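Local coordinates for protein oligogalacturonate lyase (Vibrio parahaemolyticus RIMD 2210633, PDB 3C5M) that probably cleaves short oligogalacturonides released from pectin by a lyase reaction, using a seven-bladed beta-propeller that carries a bound manganese ion, at residues D55-G58 / N59-Y63; L26-T29 / D30-C33; I142-K146 / R147-P151. All coordinates share one frame; numbering follows the deposited sequence.

Contact 1. Residues D55-G58 / N59-Y63; sequences DFDG and NRNYY
D55 and R60 stand 4.7 Å apart, CA to CA, where the chain leaves strand 49-54 through a type I beta turn, D55 to G58, and re-enters the sheet as strand 61-66. The turn is closed by G58 N donating to D55 O, and G58 itself sits at positive phi (70°), a conformation glycine adopts readily. A CA-H...O contact, D55 CA to N59 O at 3.5 Å, lies between the two arms.

The polar side of the hairpin is a salt bridge. R60 has its chain bent at chi2 and chi3, and the bends bring the edge of its guanidinium up to the D55 carboxylate, the two groups nearly coplanar. NE of R60 donates to the syn lone pair of D55 OD2 at 2.6 Å, and that oxygen lies in the guanidinium plane; a second bond, NH2 to OD1, is weak and long at 3.5 Å. R60 also has a weak, long ion pair with D348, and its side chain comes within about 9 Å of that of Q350, a manganese ligand.

Aromatic packing marks the other side. The edge of the F56 ring is directed at the face of Y63 in a T-shaped pair, planes at 70° and centroids 5.0 Å apart, with F56 CD2 lying off-centre above the Y63 ring. OD2 of D57 is hydrogen-bonded to Q74 and to a water, which also donates weakly to N59 OD1.

The turn joins 49-54 to 61-66 as a beta-hairpin, the connection between successive strands of the antiparallel meander that makes up a propeller blade.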
# COMPACT_ATOMS: atom_id res chain seq x y z
N ASP A 55 17.99 7.32 1.68
CA ASP A 55 19.18 7.49 0.84
C ASP A 55 20.50 7.59 1.59
O ASP A 55 21.47 8.10 1.05
CB ASP A 55 19.02 8.72 -0.05
CG ASP A 55 17.79 8.64 -0.93
OD1 ASP A 55 17.57 9.55 -1.78
OD2 ASP A 55 17.03 7.66 -0.78
N PHE A 56 20.54 7.10 2.82
CA PHE A 56 21.76 7.16 3.61
C PHE A 56 22.98 6.70 2.82
O PHE A 56 24.05 7.29 2.93
CB PHE A 56 21.62 6.30 4.86
CG PHE A 56 20.53 6.73 5.78
CD1 PHE A 56 20.72 7.81 6.64
CD2 PHE A 56 19.30 6.10 5.75
CE1 PHE A 56 19.69 8.24 7.48
CE2 PHE A 56 18.26 6.53 6.58
CZ PHE A 56 18.47 7.60 7.44
N ASP A 57 22.82 5.66 2.03
CA ASP A 57 23.95 5.13 1.27
C ASP A 57 23.99 5.59 -0.19
O ASP A 57 24.44 4.86 -1.08
CB ASP A 57 23.95 3.60 1.35
CG ASP A 57 25.23 2.99 0.82
OD1 ASP A 57 26.32 3.54 1.08
OD2 ASP A 57 25.15 1.93 0.15
N GLY A 58 23.52 6.82 -0.44
CA GLY A 58 23.54 7.36 -1.78
C GLY A 58 22.56 6.71 -2.73
O GLY A 58 22.49 7.06 -3.91
N ASN A 59 21.80 5.75 -2.22
CA ASN A 59 20.83 5.05 -3.04
C ASN A 59 19.58 4.81 -2.24
O ASN A 59 19.63 4.60 -1.03
CB ASN A 59 21.38 3.72 -3.51
CG ASN A 59 22.23 3.85 -4.74
OD1 ASN A 59 23.14 3.06 -4.97
ND2 ASN A 59 21.93 4.85 -5.56
N ARG A 60 18.45 4.83 -2.93
CA ARG A 60 17.18 4.57 -2.29
C ARG A 60 17.21 3.07 -1.96
O ARG A 60 16.96 2.26 -2.84
CB ARG A 60 16.06 4.91 -3.29
CG ARG A 60 14.65 4.98 -2.71
CD ARG A 60 14.51 6.13 -1.72
NE ARG A 60 14.90 7.43 -2.29
CZ ARG A 60 14.20 8.10 -3.20
NH1 ARG A 60 13.04 7.62 -3.66
NH2 ARG A 60 14.65 9.27 -3.64
N ASN A 61 17.52 2.72 -0.70
CA ASN A 61 17.60 1.32 -0.22
C ASN A 61 16.69 1.03 0.99
O ASN A 61 16.13 1.95 1.57
CB ASN A 61 19.03 0.97 0.22
CG ASN A 61 20.02 1.06 -0.92
OD1 ASN A 61 19.81 0.48 -1.99
ND2 ASN A 61 21.13 1.79 -0.69
N TYR A 62 16.60 -0.23 1.40
CA TYR A 62 15.77 -0.63 2.54
C TYR A 62 16.52 -0.68 3.86
O TYR A 62 17.66 -1.16 3.95
CB TYR A 62 15.17 -2.01 2.30
CG TYR A 62 13.92 -2.00 1.47
CD1 TYR A 62 12.71 -1.56 2.01
CD2 TYR A 62 13.94 -2.42 0.16
CE1 TYR A 62 11.55 -1.56 1.25
CE2 TYR A 62 12.80 -2.42 -0.60
CZ TYR A 62 11.61 -1.99 -0.06
OH TYR A 62 10.46 -2.06 -0.82
N TYR A 63 15.86 -0.21 4.91
CA TYR A 63 16.47 -0.24 6.24
C TYR A 63 15.50 -0.88 7.22
O TYR A 63 14.31 -1.02 6.93
CB TYR A 63 16.81 1.19 6.69
CG TYR A 63 17.98 1.82 5.92
CD1 TYR A 63 19.27 1.83 6.46
CD2 TYR A 63 17.79 2.36 4.64
CE1 TYR A 63 20.35 2.34 5.73
CE2 TYR A 63 18.86 2.88 3.90
CZ TYR A 63 20.14 2.86 4.45
OH TYR A 63 21.20 3.35 3.72
O HOH W 1 23.57 1.41 -1.95

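Contact 2. Residues L26-T29 / D30-C33; sequences LTPT and DIIC. Unlike the reference sequence in segment 30-33: I31 (reference Val).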
# COMPACT_ATOMS: atom_id res chain seq x y z
N LEU A 26 11.08 10.10 12.88
CA LEU A 26 12.06 9.03 13.01
C LEU A 26 13.34 9.24 12.21
O LEU A 26 14.43 8.90 12.67
CB LEU A 26 11.44 7.70 12.59
CG LEU A 26 10.30 7.08 13.40
CD1 LEU A 26 10.63 7.17 14.87
CD2 LEU A 26 9.00 7.76 13.10
N THR A 27 13.21 9.78 11.00
CA THR A 27 14.36 9.99 10.13
C THR A 27 14.87 11.44 10.10
O THR A 27 14.13 12.38 10.43
CB THR A 27 14.01 9.51 8.70
OG1 THR A 27 12.86 10.21 8.20
CG2 THR A 27 13.72 8.02 8.72
N PRO A 28 16.14 11.63 9.72
CA PRO A 28 16.77 12.96 9.64
C PRO A 28 16.03 13.89 8.68
O PRO A 28 15.43 13.44 7.70
CB PRO A 28 18.18 12.66 9.15
CG PRO A 28 18.45 11.32 9.73
CD PRO A 28 17.15 10.58 9.47
N THR A 29 16.09 15.18 8.97
CA THR A 29 15.40 16.16 8.15
C THR A 29 16.21 16.54 6.90
O THR A 29 15.71 17.25 6.03
CB THR A 29 15.06 17.41 9.01
OG1 THR A 29 14.32 18.34 8.21
CG2 THR A 29 16.33 18.09 9.53
N ASP A 30 17.44 16.04 6.81
CA ASP A 30 18.32 16.32 5.67
C ASP A 30 18.49 15.18 4.66
O ASP A 30 19.20 15.36 3.66
CB ASP A 30 19.70 16.73 6.16
CG ASP A 30 20.25 15.77 7.17
OD1 ASP A 30 19.85 15.88 8.35
OD2 ASP A 30 21.04 14.89 6.80
N ILE A 31 17.89 14.01 4.90
CA ILE A 31 18.02 12.89 3.95
C ILE A 31 16.65 12.31 3.62
O ILE A 31 15.80 12.14 4.49
CB ILE A 31 18.97 11.77 4.50
CG1 ILE A 31 19.50 10.92 3.35
CG2 ILE A 31 18.25 10.89 5.51
CD1 ILE A 31 20.94 10.53 3.54
N ILE A 32 16.42 12.04 2.34
CA ILE A 32 15.15 11.49 1.87
C ILE A 32 14.81 10.09 2.44
O ILE A 32 15.63 9.18 2.36
CB ILE A 32 15.14 11.42 0.34
CG1 ILE A 32 15.31 12.83 -0.22
CG2 ILE A 32 13.87 10.75 -0.15
CD1 ILE A 32 15.40 12.90 -1.73
N CYS A 33 13.61 9.95 3.00
CA CYS A 33 13.16 8.68 3.55
C CYS A 33 11.66 8.58 3.40
O CYS A 33 10.95 9.58 3.43
CB CYS A 33 13.46 8.59 5.04
SG CYS A 33 15.19 8.50 5.45
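D30 faces P28 across the bend in this loop: its carboxylate folds back over the chain, with OD1 3.7 Å from P28 CB. A chi1 of 50°, which sets CG between the backbone N and the carbonyl carbon, is what turns the acid back toward the proline.

I31 follows, and differs here from the reference valine. Its CG2 branch does the touching, lying 4.0 Å from P28 CB and a little farther from P28 CD, while the two side chains run alongside each other and point the same way. The longer CG1 branch leads off in another direction, to F56 in the next hairpin. P28 thus has the acid and the aliphatic branch as successive neighbours, both meeting its CB.

I32 turns outward from the bend toward V374 and P375, and its backbone pairs with that of D55. The chain then comes back on itself at C33, whose SG rests against the T27 side chain, 3.6 Å from both CB and CG2. This is a van der Waals contact; T27 OG1 also lies against C33 CB, while accepting a hydrogen bond from the backbone N of I377. That bond ties the start of the loop to strand 376-381, against which C33 also packs.

This loop links two blades, carrying the chain from strand 22-25 to strand 33-34 at the edge of the next. Strands 12-15 and 22-25 share a sheet with C-terminal strands 364-369 and 376-381, consistent with the Velcro-like ring closure of beta-propellers.

Contact 3. Residues I142-K146 / R147-P151; sequences IEILK and RDWQP
L145 and K146 offer their backbone carbonyls to the residues that follow, and these bonds shape the turn. D148 N donates to L145 O at 2.7 Å, and W149 N to K146 O at 3.0 Å. Both are three-residue steps, the spacing of a 3-10 helix, and consecutive carbonyls serve them as the chain coils away from the strand.

Apolar contacts are looser. L145 and R147 run side by side in the same direction, CD2 of L145 lying 4.1 Å from R147 CG, so that the leucine meets the aliphatic root of the arginine. Elsewhere along the turn, I144 CD1 approaches the rim of the W149 indole, near its plane, 4.5 Å from the tryptophan CD1. W149 has its CG anti to the backbone N (chi1 -168°), and the ring leads away from the strand although the CB bond starts toward it.

Among the charged groups, R147 and D148 form a long pair within the turn: D148 OD1 is 3.7 Å from R147 NH2 and well above the guanidinium plane, so the attraction is one of charge without a directed N-H. The other carboxylate oxygen, OD2, takes a hydrogen bond from the backbone N of T167. K146, with its chain extended beyond CG, reaches out to a salt bridge with E122, and W149 has a cation-pi contact with K125.

The turn follows directly on strand 138-145, which lies between its sheet neighbours 124-132 and 168-174, and leads toward helix 155-163. Backbone bonds from L145 to T167 and from K146 to E123 link its start to the chain on both flanks.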
# COMPACT_ATOMS: atom_id res chain seq x y z
N ILE A 142 0.68 -9.44 -10.88
CA ILE A 142 0.24 -9.48 -12.28
C ILE A 142 1.38 -9.06 -13.22
O ILE A 142 2.37 -8.45 -12.79
CB ILE A 142 -1.01 -8.60 -12.59
CG1 ILE A 142 -0.57 -7.23 -13.06
CG2 ILE A 142 -1.92 -8.47 -11.40
CD1 ILE A 142 -1.60 -6.59 -13.96
N GLU A 143 1.27 -9.43 -14.49
CA GLU A 143 2.29 -9.08 -15.48
C GLU A 143 1.57 -8.78 -16.78
O GLU A 143 0.48 -9.26 -17.03
CB GLU A 143 3.29 -10.23 -15.68
CG GLU A 143 3.85 -10.82 -14.38
CD GLU A 143 4.94 -11.89 -14.59
OE1 GLU A 143 4.68 -12.88 -15.32
OE2 GLU A 143 6.04 -11.76 -14.01
N ILE A 144 2.20 -7.94 -17.60
CA ILE A 144 1.66 -7.50 -18.88
C ILE A 144 2.57 -7.98 -20.00
O ILE A 144 3.79 -7.86 -19.91
CB ILE A 144 1.60 -5.97 -18.89
CG1 ILE A 144 0.70 -5.51 -17.75
CG2 ILE A 144 1.12 -5.47 -20.24
CD1 ILE A 144 0.70 -4.02 -17.52
N LEU A 145 1.98 -8.52 -21.06
CA LEU A 145 2.80 -8.99 -22.17
C LEU A 145 3.66 -7.83 -22.71
O LEU A 145 3.13 -6.81 -23.13
CB LEU A 145 1.90 -9.54 -23.27
CG LEU A 145 2.42 -10.77 -24.00
CD1 LEU A 145 1.45 -11.08 -25.11
CD2 LEU A 145 3.83 -10.54 -24.57
N LYS A 146 4.98 -8.00 -22.71
CA LYS A 146 5.89 -6.95 -23.18
C LYS A 146 5.45 -6.24 -24.44
O LYS A 146 5.50 -5.02 -24.51
CB LYS A 146 7.30 -7.49 -23.39
CG LYS A 146 8.18 -7.39 -22.18
CD LYS A 146 9.62 -7.63 -22.56
CE LYS A 146 10.54 -7.51 -21.35
NZ LYS A 146 11.94 -7.75 -21.78
N ARG A 147 5.03 -7.00 -25.44
CA ARG A 147 4.59 -6.43 -26.71
C ARG A 147 3.43 -5.44 -26.53
O ARG A 147 3.36 -4.43 -27.23
CB ARG A 147 4.16 -7.54 -27.67
CG ARG A 147 5.23 -8.61 -27.89
CD ARG A 147 4.79 -9.59 -28.97
NE ARG A 147 3.39 -9.96 -28.82
CZ ARG A 147 2.38 -9.35 -29.45
NH1 ARG A 147 2.63 -8.34 -30.28
NH2 ARG A 147 1.13 -9.74 -29.23
N ASP A 148 2.54 -5.75 -25.59
CA ASP A 148 1.38 -4.90 -25.32
C ASP A 148 1.69 -3.74 -24.38
O ASP A 148 0.85 -2.85 -24.19
CB ASP A 148 0.26 -5.74 -24.70
CG ASP A 148 -0.32 -6.76 -25.67
OD1 ASP A 148 0.39 -7.16 -26.62
OD2 ASP A 148 -1.48 -7.17 -25.46
N TRP A 149 2.88 -3.73 -23.79
CA TRP A 149 3.25 -2.69 -22.85
C TRP A 149 3.46 -1.33 -23.50
O TRP A 149 4.02 -1.23 -24.60
CB TRP A 149 4.51 -3.09 -22.09
CG TRP A 149 4.78 -2.19 -20.92
CD1 TRP A 149 4.13 -2.20 -19.72
CD2 TRP A 149 5.74 -1.12 -20.85
NE1 TRP A 149 4.61 -1.20 -18.91
CE2 TRP A 149 5.60 -0.52 -19.58
CE3 TRP A 149 6.69 -0.61 -21.74
CZ2 TRP A 149 6.38 0.57 -19.18
CZ3 TRP A 149 7.47 0.47 -21.34
CH2 TRP A 149 7.30 1.05 -20.07
N GLN A 150 3.02 -0.28 -22.82
CA GLN A 150 3.18 1.09 -23.31
C GLN A 150 3.50 1.99 -22.13
O GLN A 150 2.86 1.92 -21.08
CB GLN A 150 1.90 1.59 -23.98
CG GLN A 150 1.47 0.80 -25.21
CD GLN A 150 0.30 1.46 -25.93
OE1 GLN A 150 -0.76 1.72 -25.34
NE2 GLN A 150 0.48 1.75 -27.21
N PRO A 151 4.50 2.87 -22.28
CA PRO A 151 4.89 3.78 -21.21
C PRO A 151 3.81 4.81 -20.90
O PRO A 151 3.53 5.69 -21.71
CB PRO A 151 6.17 4.42 -21.75
CG PRO A 151 5.89 4.47 -23.22
CD PRO A 151 5.31 3.10 -23.49

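How the contacts relate
Contacts 1 and 2 adjoin and both serve strand 33-34 and its sheet: D55 N probably bonds to I32 O at 3.1 Å, and the I31 CD1 methyl packs on F56 CA at 3.5 Å. Contact 3 belongs to another blade, its centre about 29 Å from that of contact 1, and touches neither. All three are loops that reverse or redirect strands, each solved differently: the hairpin of contact 1, partly buried, combines a salt bridge with an aromatic pair; contact 2, also partly buried, relies on apolar packing; contact 3, on the surface, rests on backbone 3-10 bonds, with its charged side chains paired to neighbours along the chain and in adjoining loops.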